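Local atomic coordinates of phosphoribosyl-glycinamide (GAR) synthetase (Cryptococcus neoformans var. grubii serotype A, PDB entry 7LVO), a protein that catalyses, through this N-terminal GAR synthetase half of a bifunctional enzyme, the ATP-dependent ligation of phosphoribosylamine to glycine in de novo purine biosynthesis. Residues 346-352 with 370-374. Residues are numbered along the deposited sequence; the frame is centred on the assembly and turned at random.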
loop_
_atom_site.group_PDB
_atom_site.type_symbol
_atom_site.label_atom_id
_atom_site.label_comp_id
_atom_site.label_asym_id
_atom_site.label_seq_id
_atom_site.Cartn_x
_atom_site.Cartn_y
_atom_site.Cartn_z
ATOM N N LEU A 346 -0.767 -12.850 6.861
ATOM C CA LEU A 346 -0.876 -13.846 7.921
ATOM C C LEU A 346 -2.303 -14.326 8.147
ATOM O O LEU A 346 -2.504 -15.238 8.952
ATOM C CB LEU A 346 -0.311 -13.284 9.222
ATOM C CG LEU A 346 1.199 -13.361 9.388
ATOM C CD1 LEU A 346 1.924 -12.881 8.146
ATOM C CD2 LEU A 346 1.638 -12.567 10.608
ATOM N N LEU A 347 -3.289 -13.745 7.466
ATOM C CA LEU A 347 -4.676 -14.178 7.582
ATOM C C LEU A 347 -5.132 -15.026 6.402
ATOM O O LEU A 347 -6.261 -15.523 6.415
ATOM C CB LEU A 347 -5.605 -12.970 7.733
ATOM C CG LEU A 347 -5.485 -12.180 9.035
ATOM C CD1 LEU A 347 -6.482 -11.023 9.046
ATOM C CD2 LEU A 347 -5.696 -13.066 10.247
ATOM N N LEU A 348 -4.292 -15.201 5.384
ATOM C CA LEU A 348 -4.619 -16.115 4.297
ATOM C C LEU A 348 -4.571 -17.549 4.810
ATOM O O LEU A 348 -3.555 -17.982 5.352
ATOM C CB LEU A 348 -3.647 -15.926 3.140
ATOM C CG LEU A 348 -3.789 -14.640 2.321
ATOM C CD1 LEU A 348 -2.613 -14.486 1.357
ATOM C CD2 LEU A 348 -5.098 -14.634 1.562
ATOM N N ASP A 349 -5.667 -18.289 4.648
ATOM C CA ASP A 349 -5.683 -19.672 5.099
ATOM C C ASP A 349 -4.651 -20.493 4.325
ATOM O O ASP A 349 -4.253 -20.158 3.203
ATOM C CB ASP A 349 -7.077 -20.285 4.944
ATOM C CG ASP A 349 -7.549 -20.334 3.496
ATOM O OD1 ASP A 349 -6.833 -20.890 2.640
ATOM O OD2 ASP A 349 -8.652 -19.829 3.217
ATOM N N GLU A 350 -4.212 -21.587 4.946
ATOM C CA GLU A 350 -3.197 -22.433 4.325
ATOM C C GLU A 350 -3.705 -23.156 3.086
ATOM O O GLU A 350 -2.919 -23.834 2.421
ATOM C CB GLU A 350 -2.663 -23.441 5.345
ATOM C CG GLU A 350 -2.017 -22.796 6.561
ATOM C CD GLU A 350 -0.899 -21.836 6.194
ATOM O OE1 GLU A 350 -0.453 -21.847 5.028
ATOM O OE2 GLU A 350 -0.463 -21.067 7.074
ATOM N N GLN A 351 -4.992 -23.033 2.762
ATOM C CA GLN A 351 -5.518 -23.550 1.508
ATOM C C GLN A 351 -5.365 -22.560 0.360
ATOM O O GLN A 351 -5.385 -22.973 -0.804
ATOM C CB GLN A 351 -6.996 -23.917 1.665
ATOM C CG GLN A 351 -7.467 -25.025 0.740
ATOM C CD GLN A 351 -6.963 -26.389 1.174
ATOM O OE1 GLN A 351 -6.282 -26.514 2.191
ATOM N NE2 GLN A 351 -7.293 -27.421 0.399
ATOM N N THR A 352 -5.207 -21.271 0.664
ATOM C CA THR A 352 -5.120 -20.243 -0.361
ATOM C C THR A 352 -3.701 -20.148 -0.899
ATOM O O THR A 352 -2.747 -19.976 -0.131
ATOM C CB THR A 352 -5.552 -18.890 0.204
ATOM O OG1 THR A 352 -6.941 -18.933 0.551
ATOM C CG2 THR A 352 -5.313 -17.792 -0.824
ATOM N N LYS A 370 -9.971 -20.625 -5.399
ATOM C CA LYS A 370 -10.139 -20.642 -3.955
ATOM C C LYS A 370 -9.401 -19.470 -3.322
ATOM O O LYS A 370 -8.265 -19.160 -3.690
ATOM C CB LYS A 370 -9.633 -21.959 -3.369
ATOM C CG LYS A 370 -10.422 -23.177 -3.814
ATOM C CD LYS A 370 -9.981 -24.425 -3.069
ATOM C CE LYS A 370 -10.800 -25.638 -3.499
ATOM N NZ LYS A 370 -10.404 -26.865 -2.738
ATOM N N LEU A 371 -10.061 -18.812 -2.369
ATOM C CA LEU A 371 -9.471 -17.658 -1.691
ATOM C C LEU A 371 -10.261 -17.447 -0.400
ATOM O O LEU A 371 -11.384 -16.932 -0.439
ATOM C CB LEU A 371 -9.501 -16.425 -2.578
ATOM C CG LEU A 371 -8.606 -15.253 -2.180
ATOM C CD1 LEU A 371 -8.623 -14.185 -3.281
ATOM C CD2 LEU A 371 -9.020 -14.650 -0.854
ATOM N N GLY A 372 -9.670 -17.854 0.726
ATOM C CA GLY A 372 -10.308 -17.710 2.016
ATOM C C GLY A 372 -9.360 -17.092 3.028
ATOM O O GLY A 372 -8.166 -16.913 2.770
ATOM N N TYR A 373 -9.919 -16.771 4.195
ATOM C CA TYR A 373 -9.168 -16.152 5.280
ATOM C C TYR A 373 -9.422 -16.907 6.576
ATOM O O TYR A 373 -10.565 -17.261 6.886
ATOM C CB TYR A 373 -9.552 -14.677 5.440
ATOM C CG TYR A 373 -9.502 -13.901 4.143
ATOM C CD1 TYR A 373 -8.288 -13.535 3.573
ATOM C CD2 TYR A 373 -10.667 -13.530 3.491
ATOM C CE1 TYR A 373 -8.240 -12.830 2.387
ATOM C CE2 TYR A 373 -10.628 -12.826 2.307
ATOM C CZ TYR A 373 -9.415 -12.483 1.758
ATOM O OH TYR A 373 -9.382 -11.775 0.581
ATOM N N LYS A 374 -8.351 -17.144 7.329
ATOM C CA LYS A 374 -8.455 -17.875 8.583
ATOM C C LYS A 374 -9.175 -17.040 9.639
ATOM O O LYS A 374 -9.403 -15.838 9.481
ATOM C CB LYS A 374 -7.071 -18.273 9.088
ATOM C CG LYS A 374 -6.128 -17.107 9.295
ATOM C CD LYS A 374 -4.710 -17.572 9.642
ATOM C CE LYS A 374 -4.547 -17.817 11.140
ATOM N NZ LYS A 374 -3.142 -18.165 11.491
#
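The carbonyl oxygen of L347 accepts a hydrogen bond of 2.8 Å from the backbone N of K374, and Y373 CA adds a weak C-H···O contact with the same oxygen at 3.2 Å. A weak bond of 3.4 Å from D349 N to G372 O completes a single beta bridge between L348 and Y373. Further along, G372 N points almost straight at T352 OG1, 2.9 Å away with an N-H···O angle of 175°. With OG1 beside its own backbone N (chi1 -65°), T352 offers this hydroxyl to G372 at the end of a type I turn that begins at D349. The side chains of L348 and Y373 run side by side, CD2 of the leucine 3.7 Å from CE1 of the ring, and M255 and P256 also touch the tyrosine. The K374 chain crosses L347 at about a right angle, bends at chi3 and passes L346 O with CD 3.3 Å away; its NZ is hydrogen-bonded to S434. The contact thus joins the loops on either side of helix 354-362, the second running on to strand 377-384. All three donors across it are backbone N-H groups and two acceptors are backbone carbonyls, so the pairing depends mainly on the main-chain path, with T352 OG1 the one side-chain acceptor.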